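Local coordinates for protein aldehyde dehydrogenase (Trypanosoma brucei, PDB 5MYP) that probably oxidises aldehydes to carboxylic acids with NAD+ as electron acceptor, as a glycosomal member of the aldehyde dehydrogenase family, at residues D64-R69 against Y313-N318; H321-M326 against A340-L345. All blocks are in the same frame, centred on the assembly; numbering follows the deposited sequence. Where two conformers were deposited one is given.

Contact 1: residues D64-R69 against Y313-N318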
ATOM      1  N   ASP A  64      -0.156 -17.089  29.567  1.00 18.26           N
ATOM      2  CA  ASP A  64       0.920 -16.561  28.717  1.00 18.11           C
ATOM      3  C   ASP A  64       1.547 -15.258  29.224  1.00 17.77           C
ATOM      4  O   ASP A  64       2.771 -15.145  29.267  1.00 17.97           O
ATOM      5  CB  ASP A  64       0.417 -16.323  27.281  1.00 18.09           C
ATOM      6  CG  ASP A  64       0.101 -17.613  26.533  1.00 18.10           C
ATOM      7  OD1 ASP A  64       0.728 -18.660  26.800  1.00 18.46           O
ATOM      8  OD2 ASP A  64      -0.776 -17.572  25.648  1.00 18.19           O
ATOM      9  N   ARG A  65       0.703 -14.294  29.599  0.50 17.62           N
ATOM     10  CA  ARG A  65       1.139 -12.918  29.900  0.50 17.40           C
ATOM     11  C   ARG A  65       1.108 -12.522  31.383  0.50 17.69           C
ATOM     12  O   ARG A  65       1.678 -11.491  31.747  0.50 17.39           O
ATOM     13  CB  ARG A  65       0.268 -11.929  29.122  0.50 16.90           C
ATOM     14  CG  ARG A  65       0.308 -12.100  27.608  0.50 16.52           C
ATOM     15  CD  ARG A  65       1.483 -11.369  26.974  0.50 16.03           C
ATOM     16  NE  ARG A  65       2.768 -11.823  27.493  0.50 15.69           N
ATOM     17  CZ  ARG A  65       3.449 -11.191  28.443  0.50 15.14           C
ATOM     18  NH1 ARG A  65       4.594 -11.682  28.864  0.50 14.97           N
ATOM     19  NH2 ARG A  65       2.984 -10.074  28.978  0.50 14.91           N
ATOM     20  N   ARG A  66       0.469 -13.338  32.225  1.00 18.14           N
ATOM     21  CA  ARG A  66       0.096 -12.939  33.607  1.00 18.76           C
ATOM     22  C   ARG A  66      -0.724 -11.635  33.635  1.00 19.39           C
ATOM     23  O   ARG A  66      -0.637 -10.840  34.581  1.00 19.72           O
ATOM     24  CB  ARG A  66       1.312 -12.861  34.538  1.00 18.81           C
ATOM     25  CG  ARG A  66       0.956 -13.039  36.014  1.00 18.88           C
ATOM     26  CD  ARG A  66       2.192 -13.127  36.884  1.00 18.90           C
ATOM     27  NE  ARG A  66       2.965 -11.886  36.843  1.00 19.05           N
ATOM     28  CZ  ARG A  66       4.282 -11.777  37.028  1.00 18.93           C
ATOM     29  NH1 ARG A  66       5.044 -12.841  37.272  1.00 18.95           N
ATOM     30  NH2 ARG A  66       4.846 -10.575  36.960  1.00 19.09           N
ATOM     31  N   ARG A  67      -1.519 -11.436  32.585  0.50 19.73           N
ATOM     32  CA  ARG A  67      -2.361 -10.264  32.444  0.50 19.95           C
ATOM     33  C   ARG A  67      -3.696 -10.567  33.122  0.50 20.32           C
ATOM     34  O   ARG A  67      -4.253 -11.656  32.942  0.50 20.25           O
ATOM     35  CB  ARG A  67      -2.532  -9.950  30.955  0.50 20.12           C
ATOM     36  CG  ARG A  67      -3.323  -8.694  30.652  0.50 20.16           C
ATOM     37  CD  ARG A  67      -2.675  -7.846  29.560  0.50 20.02           C
ATOM     38  NE  ARG A  67      -2.179  -8.583  28.395  0.50 19.81           N
ATOM     39  CZ  ARG A  67      -2.946  -9.105  27.445  0.50 19.74           C
ATOM     40  NH1 ARG A  67      -4.263  -9.021  27.530  0.50 19.62           N
ATOM     41  NH2 ARG A  67      -2.391  -9.733  26.418  0.50 19.80           N
ATOM     42  N   HIS A  68      -4.190  -9.617  33.917  1.00 20.40           N
ATOM     43  CA  HIS A  68      -5.454  -9.784  34.652  1.00 20.86           C
ATOM     44  C   HIS A  68      -6.634  -9.848  33.678  1.00 21.17           C
ATOM     45  O   HIS A  68      -6.617  -9.184  32.637  1.00 20.23           O
ATOM     46  CB  HIS A  68      -5.650  -8.628  35.643  1.00 21.04           C
ATOM     47  CG  HIS A  68      -6.709  -8.877  36.674  1.00 21.23           C
ATOM     48  ND1 HIS A  68      -8.051  -8.679  36.431  1.00 21.05           N
ATOM     49  CD2 HIS A  68      -6.618  -9.277  37.964  1.00 21.07           C
ATOM     50  CE1 HIS A  68      -8.743  -8.968  37.519  1.00 21.18           C
ATOM     51  NE2 HIS A  68      -7.897  -9.330  38.465  1.00 21.24           N
ATOM     52  N   ARG A  69      -7.636 -10.659  34.023  1.00 21.69           N
ATOM     53  CA  ARG A  69      -8.843 -10.856  33.204  1.00 22.34           C
ATOM     54  C   ARG A  69      -9.471  -9.549  32.716  1.00 21.97           C
ATOM     55  O   ARG A  69      -9.808  -9.411  31.541  1.00 21.55           O
ATOM     56  CB  ARG A  69      -9.886 -11.653  33.993  1.00 23.56           C
ATOM     57  CG  ARG A  69     -11.287 -11.605  33.410  1.00 24.59           C
ATOM     58  CD  ARG A  69     -12.264 -12.370  34.274  1.00 25.74           C
ATOM     59  NE  ARG A  69     -13.640 -12.075  33.888  1.00 26.81           N
ATOM     60  CZ  ARG A  69     -14.348 -12.740  32.974  1.00 27.83           C
ATOM     61  NH1 ARG A  69     -13.833 -13.780  32.319  1.00 28.47           N
ATOM     62  NH2 ARG A  69     -15.598 -12.364  32.717  1.00 28.44           N
ATOM     63  N   TYR A 313      -0.083  -7.935  38.055  1.00 17.22           N
ATOM     64  CA  TYR A 313       0.891  -7.225  37.231  1.00 17.01           C
ATOM     65  C   TYR A 313       1.540  -8.182  36.220  1.00 17.06           C
ATOM     66  O   TYR A 313       2.067  -9.224  36.618  1.00 17.14           O
ATOM     67  CB  TYR A 313       1.955  -6.586  38.116  1.00 16.54           C
ATOM     68  CG  TYR A 313       2.924  -5.725  37.345  1.00 16.17           C
ATOM     69  CD1 TYR A 313       2.528  -4.504  36.809  1.00 16.12           C
ATOM     70  CD2 TYR A 313       4.231  -6.139  37.134  1.00 15.99           C
ATOM     71  CE1 TYR A 313       3.420  -3.706  36.105  1.00 16.05           C
ATOM     72  CE2 TYR A 313       5.128  -5.358  36.431  1.00 15.95           C
ATOM     73  CZ  TYR A 313       4.719  -4.142  35.912  1.00 15.84           C
ATOM     74  OH  TYR A 313       5.605  -3.364  35.210  1.00 16.07           O
ATOM     75  N   PRO A 314       1.511  -7.835  34.912  1.00 17.30           N
ATOM     76  CA  PRO A 314       2.017  -8.767  33.893  1.00 17.49           C
ATOM     77  C   PRO A 314       3.518  -9.044  33.931  1.00 17.67           C
ATOM     78  O   PRO A 314       4.292  -8.289  34.518  1.00 17.68           O
ATOM     79  CB  PRO A 314       1.634  -8.091  32.570  1.00 17.49           C
ATOM     80  CG  PRO A 314       0.505  -7.198  32.925  1.00 17.41           C
ATOM     81  CD  PRO A 314       0.837  -6.685  34.286  1.00 17.31           C
ATOM     82  N   ARG A 315       3.888 -10.137  33.278  1.00 18.14           N
ATOM     83  CA  ARG A 315       5.239 -10.659  33.268  1.00 18.68           C
ATOM     84  C   ARG A 315       5.979 -10.165  32.020  1.00 18.79           C
ATOM     85  O   ARG A 315       5.356  -9.914  30.980  1.00 18.23           O
ATOM     86  CB  ARG A 315       5.166 -12.200  33.315  1.00 19.61           C
ATOM     87  CG  ARG A 315       4.937 -12.945  32.005  1.00 20.61           C
ATOM     88  CD  ARG A 315       5.506 -14.355  32.082  1.00 21.43           C
ATOM     89  NE  ARG A 315       5.018 -15.071  33.258  1.00 21.84           N
ATOM     90  CZ  ARG A 315       3.831 -15.677  33.367  1.00 22.25           C
ATOM     91  NH1 ARG A 315       2.921 -15.631  32.390  1.00 22.62           N
ATOM     92  NH2 ARG A 315       3.512 -16.289  34.502  1.00 22.50           N
ATOM     93  N   ILE A 316       7.300 -10.048  32.128  1.00 18.69           N
ATOM     94  CA  ILE A 316       8.159  -9.837  30.962  1.00 18.82           C
ATOM     95  C   ILE A 316       8.179 -11.158  30.181  1.00 19.16           C
ATOM     96  O   ILE A 316       8.128 -12.233  30.772  1.00 18.97           O
ATOM     97  CB  ILE A 316       9.593  -9.389  31.352  1.00 18.46           C
ATOM     98  CG1 ILE A 316       9.563  -8.123  32.232  1.00 18.34           C
ATOM     99  CG2 ILE A 316      10.452  -9.159  30.111  1.00 18.59           C
ATOM    100  CD1 ILE A 316       8.773  -6.962  31.665  1.00 18.30           C
ATOM    101  N   VAL A 317       8.224 -11.063  28.854  1.00 19.65           N
ATOM    102  CA  VAL A 317       8.061 -12.233  27.968  1.00 19.95           C
ATOM    103  C   VAL A 317       9.030 -13.389  28.254  1.00 20.18           C
ATOM    104  O   VAL A 317       8.619 -14.548  28.253  1.00 19.64           O
ATOM    105  CB  VAL A 317       8.120 -11.820  26.471  1.00 20.10           C
ATOM    106  CG1 VAL A 317       9.502 -11.322  26.065  1.00 20.12           C
ATOM    107  CG2 VAL A 317       7.663 -12.957  25.564  1.00 20.21           C
ATOM    108  N   ASN A 318      10.296 -13.071  28.524  1.00 20.70           N
ATOM    109  CA  ASN A 318      11.312 -14.094  28.804  1.00 21.44           C
ATOM    110  C   ASN A 318      12.519 -13.501  29.537  1.00 22.10           C
ATOM    111  O   ASN A 318      12.615 -12.279  29.702  1.00 21.98           O
ATOM    112  CB  ASN A 318      11.739 -14.815  27.506  1.00 21.71           C
ATOM    113  CG  ASN A 318      12.293 -13.869  26.443  1.00 21.81           C
ATOM    114  OD1 ASN A 318      12.963 -12.884  26.750  1.00 22.51           O
ATOM    115  ND2 ASN A 318      12.019 -14.179  25.180  1.00 21.70           N
TER
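Asp-64 meets Arg-315 through its backbone: its O takes a weak bond of 3.2 Å from NH1 of Arg-315, at the edge of that guanidinium, while its carboxylate turns off to Ala-158 N and Thr-159. Arg-65 follows with bonds in both directions. Its O receives Arg-315 N at 3.0 Å, nearly straight at 175°. Its CB leads away from 313-318, but the chain is bent at chi2 and chi3, and in the conformer given its guanidinium meets Arg-315 O end-on, with NH1 (2.9 Å) and NH2 both on that one atom. The oxygen lies in the guanidinium plane; NH2 is in the carbonyl plane, whereas NH1 stands above it.

Arg-66 leaves the helix with positive phi (54°), and its CB points toward 313-318. A bend at chi3 (64°) turns NE toward Tyr-313 O, 2.8 Å away and nearly along the C=O axis, and NH2 joins it at 3.1 Å. Arg-315 CB lies 3.8 Å above the centre of this guanidinium; in return Arg-66 CB covers one face of the Arg-315 guanidinium, offset toward its rim. The two like charges come close, and Glu-309, salt-bridged to both, would be expected to offset them.

The contact is buried where helix 54-65 ends and sets that helix against the loop between helices 304-309 and 319-328. Tyr-313 and Ile-316 back onto strand 346-353, Pro-314 touches helix 69-95, and His-68 stacks on Tyr-477 of the second subunit.

Contact 2: residues H321-M326 against A340-L345. Unlike the reference sequence in segment 321-326: Gln-323 (reference His).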
ATOM      1  N   HIS A 321      14.691 -10.751  27.558  1.00 24.14           N
ATOM      2  CA  HIS A 321      14.064  -9.425  27.604  1.00 24.11           C
ATOM      3  C   HIS A 321      14.150  -8.796  29.004  1.00 22.92           C
ATOM      4  O   HIS A 321      14.346  -7.588  29.126  1.00 22.15           O
ATOM      5  CB  HIS A 321      12.607  -9.487  27.122  1.00 25.35           C
ATOM      6  CG  HIS A 321      12.466  -9.596  25.631  1.00 26.82           C
ATOM      7  ND1 HIS A 321      11.656  -8.756  24.897  1.00 27.72           N
ATOM      8  CD2 HIS A 321      13.044 -10.435  24.737  1.00 27.48           C
ATOM      9  CE1 HIS A 321      11.732  -9.079  23.617  1.00 28.01           C
ATOM     10  NE2 HIS A 321      12.569 -10.093  23.494  1.00 27.81           N
ATOM     11  N   PHE A 322      14.014  -9.621  30.047  1.00 21.91           N
ATOM     12  CA  PHE A 322      14.170  -9.167  31.433  1.00 21.20           C
ATOM     13  C   PHE A 322      15.557  -8.552  31.677  1.00 21.22           C
ATOM     14  O   PHE A 322      15.654  -7.440  32.193  1.00 20.11           O
ATOM     15  CB  PHE A 322      13.916 -10.321  32.416  1.00 20.92           C
ATOM     16  CG  PHE A 322      14.098  -9.945  33.858  1.00 20.67           C
ATOM     17  CD1 PHE A 322      15.352 -10.025  34.463  1.00 20.61           C
ATOM     18  CD2 PHE A 322      13.018  -9.516  34.619  1.00 20.56           C
ATOM     19  CE1 PHE A 322      15.526  -9.673  35.791  1.00 20.63           C
ATOM     20  CE2 PHE A 322      13.186  -9.164  35.949  1.00 20.67           C
ATOM     21  CZ  PHE A 322      14.442  -9.240  36.536  1.00 20.45           C
ATOM     22  N   GLN A 323      16.610  -9.280  31.303  0.50 21.25           N
ATOM     23  CA  GLN A 323      17.991  -8.814  31.491  0.50 21.57           C
ATOM     24  C   GLN A 323      18.283  -7.532  30.706  0.50 21.65           C
ATOM     25  O   GLN A 323      18.951  -6.634  31.215  0.50 21.68           O
ATOM     26  CB  GLN A 323      18.992  -9.912  31.103  0.50 21.72           C
ATOM     27  CG  GLN A 323      18.948 -11.135  32.010  0.50 21.88           C
ATOM     28  CD  GLN A 323      19.552 -12.377  31.374  0.50 22.00           C
ATOM     29  OE1 GLN A 323      20.495 -12.293  30.586  0.50 21.89           O
ATOM     30  NE2 GLN A 323      19.014 -13.540  31.725  0.50 21.91           N
ATOM     31  N   ARG A 324      17.775  -7.456  29.476  1.00 21.92           N
ATOM     32  CA  ARG A 324      17.889  -6.247  28.636  1.00 22.30           C
ATOM     33  C   ARG A 324      17.275  -5.010  29.308  1.00 21.86           C
ATOM     34  O   ARG A 324      17.877  -3.937  29.310  1.00 21.06           O
ATOM     35  CB  ARG A 324      17.216  -6.502  27.278  1.00 22.94           C
ATOM     36  CG  ARG A 324      17.194  -5.329  26.307  1.00 23.81           C
ATOM     37  CD  ARG A 324      16.580  -5.750  24.978  1.00 24.46           C
ATOM     38  NE  ARG A 324      16.295  -4.609  24.106  1.00 25.37           N
ATOM     39  CZ  ARG A 324      15.213  -3.822  24.164  1.00 26.21           C
ATOM     40  NH1 ARG A 324      14.251  -4.005  25.074  1.00 26.33           N
ATOM     41  NH2 ARG A 324      15.097  -2.820  23.295  1.00 26.59           N
ATOM     42  N   LEU A 325      16.086  -5.179  29.885  1.00 21.89           N
ATOM     43  CA  LEU A 325      15.396  -4.091  30.583  1.00 21.86           C
ATOM     44  C   LEU A 325      16.108  -3.686  31.875  1.00 22.44           C
ATOM     45  O   LEU A 325      16.195  -2.498  32.185  1.00 22.34           O
ATOM     46  CB  LEU A 325      13.938  -4.468  30.872  1.00 21.57           C
ATOM     47  CG  LEU A 325      13.056  -4.587  29.621  1.00 21.14           C
ATOM     48  CD1 LEU A 325      11.795  -5.388  29.911  1.00 21.11           C
ATOM     49  CD2 LEU A 325      12.702  -3.215  29.063  1.00 20.82           C
ATOM     50  N   MET A 326      16.622  -4.664  32.620  1.00 23.36           N
ATOM     51  CA  MET A 326      17.417  -4.368  33.818  1.00 23.83           C
ATOM     52  C   MET A 326      18.698  -3.589  33.480  1.00 24.67           C
ATOM     53  O   MET A 326      19.060  -2.669  34.211  1.00 24.15           O
ATOM     54  CB  MET A 326      17.753  -5.648  34.596  1.00 23.56           C
ATOM     55  CG  MET A 326      16.553  -6.362  35.218  1.00 23.38           C
ATOM     56  SD  MET A 326      15.474  -5.336  36.241  1.00 23.05           S
ATOM     57  CE  MET A 326      16.596  -4.899  37.570  1.00 23.33           C
ATOM     58  N   ALA A 340      12.512  -5.361  41.044  1.00 19.88           N
ATOM     59  CA  ALA A 340      12.410  -6.486  40.119  1.00 20.22           C
ATOM     60  C   ALA A 340      12.601  -7.842  40.790  1.00 20.42           C
ATOM     61  O   ALA A 340      13.184  -7.935  41.869  1.00 20.26           O
ATOM     62  CB  ALA A 340      13.415  -6.323  38.991  1.00 20.37           C
ATOM     63  N   ASP A 341      12.072  -8.879  40.142  1.00 20.63           N
ATOM     64  CA  ASP A 341      12.268 -10.273  40.547  1.00 20.89           C
ATOM     65  C   ASP A 341      12.467 -11.115  39.288  1.00 20.99           C
ATOM     66  O   ASP A 341      11.546 -11.248  38.471  1.00 20.20           O
ATOM     67  CB  ASP A 341      11.069 -10.798  41.343  1.00 21.07           C
ATOM     68  CG  ASP A 341      11.258 -12.235  41.795  1.00 21.62           C
ATOM     69  OD1 ASP A 341      12.067 -12.473  42.718  1.00 21.73           O
ATOM     70  OD2 ASP A 341      10.603 -13.128  41.219  1.00 22.11           O
ATOM     71  N   GLU A 342      13.663 -11.685  39.146  1.00 21.41           N
ATOM     72  CA  GLU A 342      14.047 -12.425  37.943  1.00 22.09           C
ATOM     73  C   GLU A 342      13.278 -13.728  37.756  1.00 21.74           C
ATOM     74  O   GLU A 342      12.851 -14.032  36.643  1.00 21.41           O
ATOM     75  CB  GLU A 342      15.554 -12.712  37.960  1.00 23.05           C
ATOM     76  CG  GLU A 342      16.079 -13.373  36.689  1.00 24.03           C
ATOM     77  CD  GLU A 342      17.584 -13.262  36.514  1.00 25.03           C
ATOM     78  OE1 GLU A 342      18.265 -12.673  37.382  1.00 26.03           O
ATOM     79  OE2 GLU A 342      18.082 -13.765  35.490  1.00 26.61           O
ATOM     80  N   ALA A 343      13.098 -14.485  38.837  1.00 21.50           N
ATOM     81  CA  ALA A 343      12.425 -15.793  38.777  1.00 21.40           C
ATOM     82  C   ALA A 343      11.007 -15.713  38.204  1.00 21.21           C
ATOM     83  O   ALA A 343      10.604 -16.579  37.430  1.00 21.32           O
ATOM     84  CB  ALA A 343      12.393 -16.437  40.158  1.00 21.43           C
ATOM     85  N   THR A 344      10.269 -14.669  38.587  1.00 20.61           N
ATOM     86  CA  THR A 344       8.904 -14.429  38.102  1.00 20.04           C
ATOM     87  C   THR A 344       8.833 -13.399  36.958  1.00 19.48           C
ATOM     88  O   THR A 344       7.736 -13.006  36.558  1.00 19.27           O
ATOM     89  CB  THR A 344       7.994 -13.952  39.254  1.00 20.12           C
ATOM     90  OG1 THR A 344       8.440 -12.670  39.724  1.00 20.30           O
ATOM     91  CG2 THR A 344       7.987 -14.970  40.410  1.00 20.13           C
ATOM     92  N   LEU A 345       9.990 -12.968  36.444  1.00 19.11           N
ATOM     93  CA  LEU A 345      10.093 -12.002  35.338  1.00 18.70           C
ATOM     94  C   LEU A 345       9.252 -10.734  35.586  1.00 18.26           C
ATOM     95  O   LEU A 345       8.495 -10.281  34.723  1.00 17.76           O
ATOM     96  CB  LEU A 345       9.727 -12.680  34.012  1.00 18.85           C
ATOM     97  CG  LEU A 345      10.590 -13.879  33.589  1.00 19.21           C
ATOM     98  CD1 LEU A 345       9.942 -14.630  32.435  1.00 19.44           C
ATOM     99  CD2 LEU A 345      11.997 -13.433  33.211  1.00 19.14           C
TER
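Phe-322 reaches from helix 319-328 to the turn after strand 340-341, its ring lying against Glu-342. CG is anti to the backbone N (chi1 178°), beside the carbonyl carbon, and CB points toward 340-345. Glu-342 CA sits over one face, 4.0 Å from the ring centroid and 29° off the normal, a CH-pi contact whose nearest atom is CZ at 3.5 Å. The Glu-342 side chain, extended beyond CG, crosses the phenylalanine at about a right angle, with Glu-342 CB 3.7 Å from Phe-322 CE1 and the carboxylate plane only 22° from the ring plane. At the base of the ring, Leu-345 CD2 touches Phe-322 CB at 3.7 Å.

One helical turn on, Met-326 is bent at both chi2 and chi3, and its SD and CE both approach Ala-340 CB, SD at 3.6 Å. Ala-340 CB also meets Phe-322 CZ.

The type I turn from Glu-342 to Leu-345 is braced by Asp-341, whose OD2 takes Thr-344 N, an Asx motif, and Thr-344 OG1 at 2.7 Å. No hydrogen bond joins 321-326 to 340-345; the contact between them rests on apolar and CH-pi packing near the surface, and the bonds of Asp-341 to Thr-344 lie within 340-345.

From the N terminus, contact 1 comes first to open: the chain leaves 64-69, runs through 243 residues, 116 of them helical and 39 in strands, and returns at 313-318, closing a very long loop. Contact 2 opens just after that closure and spans only 13 residues, from 321-326 to 340-345, so the two lie in series and neither nest nor cross. Their centres are 13 Å apart, and they touch directly: Arg-66 NH1 reaches Thr-344 O, and Ile-316 N reaches Leu-345 O. Ile-316 also packs on Phe-322 and His-321. Together they join the end of helix 54-65 to helix 319-328 and to the turn leading into strand 346-353.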